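Local structure of MAR1 Ribonuclease (Caenorhabditis elegans, 2B34) at residues 104-109 / 127-132; 132-137 / 158-163. The protein is probably a hydrolase of the isochorismatase family, possibly acting as a ribonuclease. All coordinates share one frame; numbering follows the deposited sequence.

Interaction 1: 104-109 / 127-132; sequences VILVGI and LNVHVV
The imidazole of H130 turns an edge to the backbone around V104: V104 O lies near the ring plane, 3.9 Å from ND1, and N128 O sits in that plane at the edge too. Both oxygens already take backbone N-H groups, and ND1 is buried with no polar partner in the model. The strands themselves pair in parallel, V104 with V129, I105 with H130, L106 with V131. V104 bonds both ways, N to N128 O at 2.8 Å and O from H130 N. L106 repeats this two residues on, its N on H130 O and its O receiving V132 N at 3.1 Å. On the face of I105 and H130, CG2 of I105 reaches CG2 of V132 at 3.6 Å; with CG1 anti to the carbonyl carbon (chi1 -54°), CG2 is the branch left anti to the backbone N. V107 CG1 lies alongside the V132 side chain, 3.9 Å from CG2, and L43 of helix 33-49 packs over this cluster. The other face carries V104, L106 and V129, with L106 CD2 and V129 CG1 4.3 Å apart, beneath helix 114-124. Strand, helix and strand make a beta-alpha-beta crossover between a central strand and its neighbour in the parallel sheet of the isochorismatase-like fold.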
loop_
_atom_site.group_PDB
_atom_site.type_symbol
_atom_site.label_atom_id
_atom_site.label_comp_id
_atom_site.label_asym_id
_atom_site.label_seq_id
_atom_site.Cartn_x
_atom_site.Cartn_y
_atom_site.Cartn_z
ATOM N N VAL A 104 5.363 -1.977 -21.808
ATOM C CA VAL A 104 4.219 -1.213 -22.291
ATOM C C VAL A 104 3.884 -0.081 -21.322
ATOM O O VAL A 104 3.688 -0.299 -20.128
ATOM C CB VAL A 104 2.966 -2.094 -22.565
ATOM C CG1 VAL A 104 1.744 -1.230 -22.872
ATOM C CG2 VAL A 104 3.219 -3.052 -23.720
ATOM N N ILE A 105 3.845 1.129 -21.862
ATOM C CA ILE A 105 3.393 2.305 -21.137
ATOM C C ILE A 105 1.907 2.449 -21.448
ATOM O O ILE A 105 1.511 2.475 -22.614
ATOM C CB ILE A 105 4.187 3.559 -21.563
ATOM C CG1 ILE A 105 5.698 3.304 -21.416
ATOM C CG2 ILE A 105 3.736 4.786 -20.761
ATOM C CD1 ILE A 105 6.592 4.304 -22.135
ATOM N N LEU A 106 1.088 2.513 -20.403
ATOM C CA LEU A 106 -0.360 2.456 -20.572
ATOM C C LEU A 106 -1.069 3.708 -20.062
ATOM O O LEU A 106 -0.909 4.103 -18.902
ATOM C CB LEU A 106 -0.921 1.191 -19.900
ATOM C CG LEU A 106 -2.390 0.770 -20.038
ATOM C CD1 LEU A 106 -2.896 0.793 -21.481
ATOM C CD2 LEU A 106 -2.571 -0.623 -19.450
ATOM N N VAL A 107 -1.833 4.332 -20.955
ATOM C CA VAL A 107 -2.721 5.440 -20.606
ATOM C C VAL A 107 -4.144 5.108 -21.055
ATOM O O VAL A 107 -4.348 4.235 -21.899
ATOM C CB VAL A 107 -2.264 6.801 -21.222
ATOM C CG1 VAL A 107 -0.849 7.152 -20.781
ATOM C CG2 VAL A 107 -2.372 6.800 -22.756
ATOM N N GLY A 108 -5.132 5.795 -20.488
ATOM C CA GLY A 108 -6.499 5.612 -20.951
ATOM C C GLY A 108 -7.495 5.246 -19.883
ATOM O O GLY A 108 -7.213 5.373 -18.685
ATOM N N ILE A 109 -8.667 4.780 -20.312
ATOM C CA ILE A 109 -9.823 4.771 -19.420
ATOM C C ILE A 109 -10.613 3.493 -19.258
ATOM O O ILE A 109 -10.501 2.559 -20.058
ATOM C CB ILE A 109 -10.805 5.928 -19.693
ATOM C CG1 ILE A 109 -11.122 6.029 -21.187
ATOM C CG2 ILE A 109 -10.271 7.233 -19.082
ATOM C CD1 ILE A 109 -12.258 6.939 -21.494
ATOM N N LEU A 127 5.327 -9.202 -20.300
ATOM C CA LEU A 127 5.687 -7.805 -20.528
ATOM C C LEU A 127 5.644 -7.032 -19.217
ATOM O O LEU A 127 4.865 -7.362 -18.324
ATOM C CB LEU A 127 4.728 -7.170 -21.540
ATOM C CG LEU A 127 4.884 -7.574 -23.008
ATOM C CD1 LEU A 127 3.542 -7.911 -23.625
ATOM C CD2 LEU A 127 5.588 -6.479 -23.800
ATOM N N ASN A 128 6.491 -6.012 -19.097
ATOM C CA ASN A 128 6.386 -5.072 -17.987
ATOM C C ASN A 128 5.374 -3.986 -18.342
ATOM O O ASN A 128 5.383 -3.460 -19.461
ATOM C CB ASN A 128 7.742 -4.444 -17.659
ATOM C CG ASN A 128 8.843 -5.479 -17.440
ATOM O OD1 ASN A 128 9.940 -5.361 -17.999
ATOM N ND2 ASN A 128 8.562 -6.491 -16.626
ATOM N N VAL A 129 4.491 -3.669 -17.397
ATOM C CA VAL A 129 3.445 -2.663 -17.612
ATOM C C VAL A 129 3.682 -1.444 -16.732
ATOM O O VAL A 129 3.722 -1.550 -15.503
ATOM C CB VAL A 129 2.022 -3.229 -17.349
ATOM C CG1 VAL A 129 0.954 -2.187 -17.659
ATOM C CG2 VAL A 129 1.784 -4.486 -18.166
ATOM N N HIS A 130 3.837 -0.292 -17.380
ATOM C CA HIS A 130 3.991 0.986 -16.698
ATOM C C HIS A 130 2.697 1.784 -16.822
ATOM O O HIS A 130 2.392 2.351 -17.878
ATOM C CB HIS A 130 5.192 1.745 -17.263
ATOM C CG HIS A 130 6.490 1.009 -17.104
ATOM N ND1 HIS A 130 6.736 -0.207 -17.709
ATOM C CD2 HIS A 130 7.605 1.310 -16.399
ATOM C CE1 HIS A 130 7.947 -0.623 -17.382
ATOM N NE2 HIS A 130 8.496 0.282 -16.591
ATOM N N VAL A 131 1.930 1.788 -15.734
ATOM C CA VAL A 131 0.636 2.453 -15.676
ATOM C C VAL A 131 0.833 3.910 -15.278
ATOM O O VAL A 131 1.296 4.206 -14.171
ATOM C CB VAL A 131 -0.338 1.747 -14.678
ATOM C CG1 VAL A 131 -1.683 2.458 -14.632
ATOM C CG2 VAL A 131 -0.532 0.276 -15.054
ATOM N N VAL A 132 0.484 4.813 -16.191
ATOM C CA VAL A 132 0.625 6.249 -15.955
ATOM C C VAL A 132 -0.614 6.742 -15.215
ATOM O O VAL A 132 -1.643 7.034 -15.831
ATOM C CB VAL A 132 0.805 7.028 -17.275
ATOM C CG1 VAL A 132 1.200 8.466 -16.993
ATOM C CG2 VAL A 132 1.849 6.353 -18.152
#

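Interaction 2: 132-137 / 158-163; sequences VVDAVS and LTTSEA
D134 points its carboxylate at S161, the first residue of helix 161-169, while V133 lays its methyls over the strand that leads there. The two segments belong to the next beta-alpha-beta crossover of the sheet, strand 128-137, helix 141-154 and strand 157-159, at the point where the first strand breaks into a type I turn from V132 to A135. Inside the turn, V133 N bonds to T159 O at 2.9 Å. V133 CG2 comes within 3.3 Å of the same oxygen and then meets T160 CG2; the V133 and L158 side chains cross at about a right angle, V133 CG1 lying 4.0 Å from L158 CB. V132 CG1 comes to 3.4 Å from S161 N.

The D134 carboxylate is gripped by the backbone N-H and the hydroxyl of S161. A chi1 of 51° sets CG between the backbone N and the carbonyl carbon, which brings the carboxylate to the start of helix 161-169. OD1 takes S161 N at 3.0 Å through its syn lone pair. OD2 accepts the S161 hydroxyl, which comes from the syn side but 33° out of the carboxylate plane. The positive end of the helix dipole would probably favour the charged acid. An alanine in place of D134 would probably leave the N-H and hydroxyl of S161 without this acceptor and loosen the start of the helix. Nearby, T160 OG1 at the N-cap position bonds D143 of the second subunit, and T159 OG1 bonds Q150 of that subunit. A water donates to D134 OD2 at 3.0 Å and accepts from E162 N at 3.1 Å.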
loop_
_atom_site.group_PDB
_atom_site.type_symbol
_atom_site.label_atom_id
_atom_site.label_comp_id
_atom_site.label_asym_id
_atom_site.label_seq_id
_atom_site.Cartn_x
_atom_site.Cartn_y
_atom_site.Cartn_z
ATOM N N VAL A 132 0.484 4.813 -16.191
ATOM C CA VAL A 132 0.625 6.249 -15.955
ATOM C C VAL A 132 -0.614 6.742 -15.215
ATOM O O VAL A 132 -1.643 7.034 -15.831
ATOM C CB VAL A 132 0.805 7.028 -17.275
ATOM C CG1 VAL A 132 1.200 8.466 -16.993
ATOM C CG2 VAL A 132 1.849 6.353 -18.152
ATOM N N VAL A 133 -0.503 6.833 -13.891
ATOM C CA VAL A 133 -1.657 7.079 -13.021
ATOM C C VAL A 133 -2.335 8.440 -13.232
ATOM O O VAL A 133 -3.542 8.574 -13.024
ATOM C CB VAL A 133 -1.304 6.871 -11.510
ATOM C CG1 VAL A 133 -0.882 5.426 -11.242
ATOM C CG2 VAL A 133 -0.225 7.849 -11.043
ATOM N N ASP A 134 -1.564 9.440 -13.654
ATOM C CA ASP A 134 -2.127 10.761 -13.941
ATOM C C ASP A 134 -2.709 10.886 -15.361
ATOM O O ASP A 134 -3.111 11.972 -15.793
ATOM C CB ASP A 134 -1.133 11.889 -13.614
ATOM C CG ASP A 134 0.247 11.697 -14.244
ATOM O OD1 ASP A 134 0.574 10.595 -14.731
ATOM O OD2 ASP A 134 1.024 12.674 -14.235
ATOM N N ALA A 135 -2.765 9.758 -16.064
ATOM C CA ALA A 135 -3.343 9.681 -17.400
ATOM C C ALA A 135 -4.334 8.515 -17.477
ATOM O O ALA A 135 -4.774 8.127 -18.567
ATOM C CB ALA A 135 -2.240 9.533 -18.439
ATOM N N VAL A 136 -4.683 7.971 -16.310
ATOM C CA VAL A 136 -5.605 6.834 -16.183
ATOM C C VAL A 136 -6.693 7.161 -15.150
ATOM O O VAL A 136 -6.392 7.630 -14.049
ATOM C CB VAL A 136 -4.848 5.526 -15.803
ATOM C CG1 VAL A 136 -5.813 4.405 -15.409
ATOM C CG2 VAL A 136 -3.957 5.059 -16.951
ATOM N N SER A 137 -7.954 6.931 -15.512
ATOM C CA SER A 137 -9.079 7.250 -14.630
ATOM C C SER A 137 -10.329 6.389 -14.884
ATOM O O SER A 137 -10.356 5.584 -15.815
ATOM C CB SER A 137 -9.424 8.739 -14.736
ATOM O OG SER A 137 -10.278 9.131 -13.682
ATOM N N LEU A 158 3.149 1.457 -11.010
ATOM C CA LEU A 158 2.336 2.658 -10.929
ATOM C C LEU A 158 3.237 3.880 -11.003
ATOM O O LEU A 158 3.858 4.277 -10.017
ATOM C CB LEU A 158 1.495 2.666 -9.646
ATOM C CG LEU A 158 0.583 1.464 -9.374
ATOM C CD1 LEU A 158 -0.051 1.579 -7.987
ATOM C CD2 LEU A 158 -0.490 1.304 -10.455
ATOM N N THR A 159 3.302 4.467 -12.192
ATOM C CA THR A 159 4.210 5.568 -12.466
ATOM C C THR A 159 3.445 6.833 -12.842
ATOM O O THR A 159 2.224 6.812 -12.954
ATOM C CB THR A 159 5.244 5.187 -13.562
ATOM O OG1 THR A 159 6.203 6.244 -13.706
ATOM C CG2 THR A 159 4.568 4.916 -14.901
ATOM N N THR A 160 4.169 7.934 -13.023
ATOM C CA THR A 160 3.561 9.190 -13.461
ATOM C C THR A 160 4.159 9.647 -14.786
ATOM O O THR A 160 5.236 9.187 -15.185
ATOM C CB THR A 160 3.706 10.310 -12.411
ATOM O OG1 THR A 160 5.091 10.493 -12.090
ATOM C CG2 THR A 160 2.934 9.969 -11.143
ATOM N N SER A 161 3.455 10.556 -15.458
ATOM C CA SER A 161 3.868 11.035 -16.777
ATOM C C SER A 161 5.282 11.611 -16.791
ATOM O O SER A 161 6.083 11.242 -17.646
ATOM C CB SER A 161 2.863 12.047 -17.337
ATOM O OG SER A 161 2.692 13.139 -16.455
ATOM N N GLU A 162 5.592 12.496 -15.842
ATOM C CA GLU A 162 6.920 13.110 -15.789
ATOM C C GLU A 162 8.011 12.099 -15.437
ATOM O O GLU A 162 9.107 12.140 -16.007
ATOM C CB GLU A 162 6.956 14.313 -14.841
ATOM C CG GLU A 162 8.152 15.219 -15.094
ATOM C CD GLU A 162 8.311 16.306 -14.055
ATOM O OE1 GLU A 162 7.498 17.253 -14.045
ATOM O OE2 GLU A 162 9.271 16.223 -13.260
ATOM N N ALA A 163 7.712 11.200 -14.495
ATOM C CA ALA A 163 8.623 10.102 -14.168
ATOM C C ALA A 163 8.943 9.270 -15.413
ATOM O O ALA A 163 10.097 8.907 -15.643
ATOM C CB ALA A 163 8.039 9.221 -13.075
HETATM O O HOH W 1 3.770 13.715 -13.621
#

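Interactions 1 and 2 follow one another across a single parallel sheet, their centres about 8 Å apart, and share V132, which faces strand 103-109 on one side and the start of helix 161-169 on the other. Further backbone pairs sew them together: V131 O lies 2.8 Å from T159 N, and G108 N lies 3.0 Å from A135 O, so strand 128-137 is held by both neighbours. V107 CG1 also packs on A135 CB at 3.6 Å. Interaction 1 stays within its own subunit, whereas interaction 2 borders the second subunit. In this family the active site probably lies at the C-terminal ends of the strands, where C20 and C114 form a disulfide; strand 103-109 runs toward that end, and the turn of interaction 2 is there on strand 128-137.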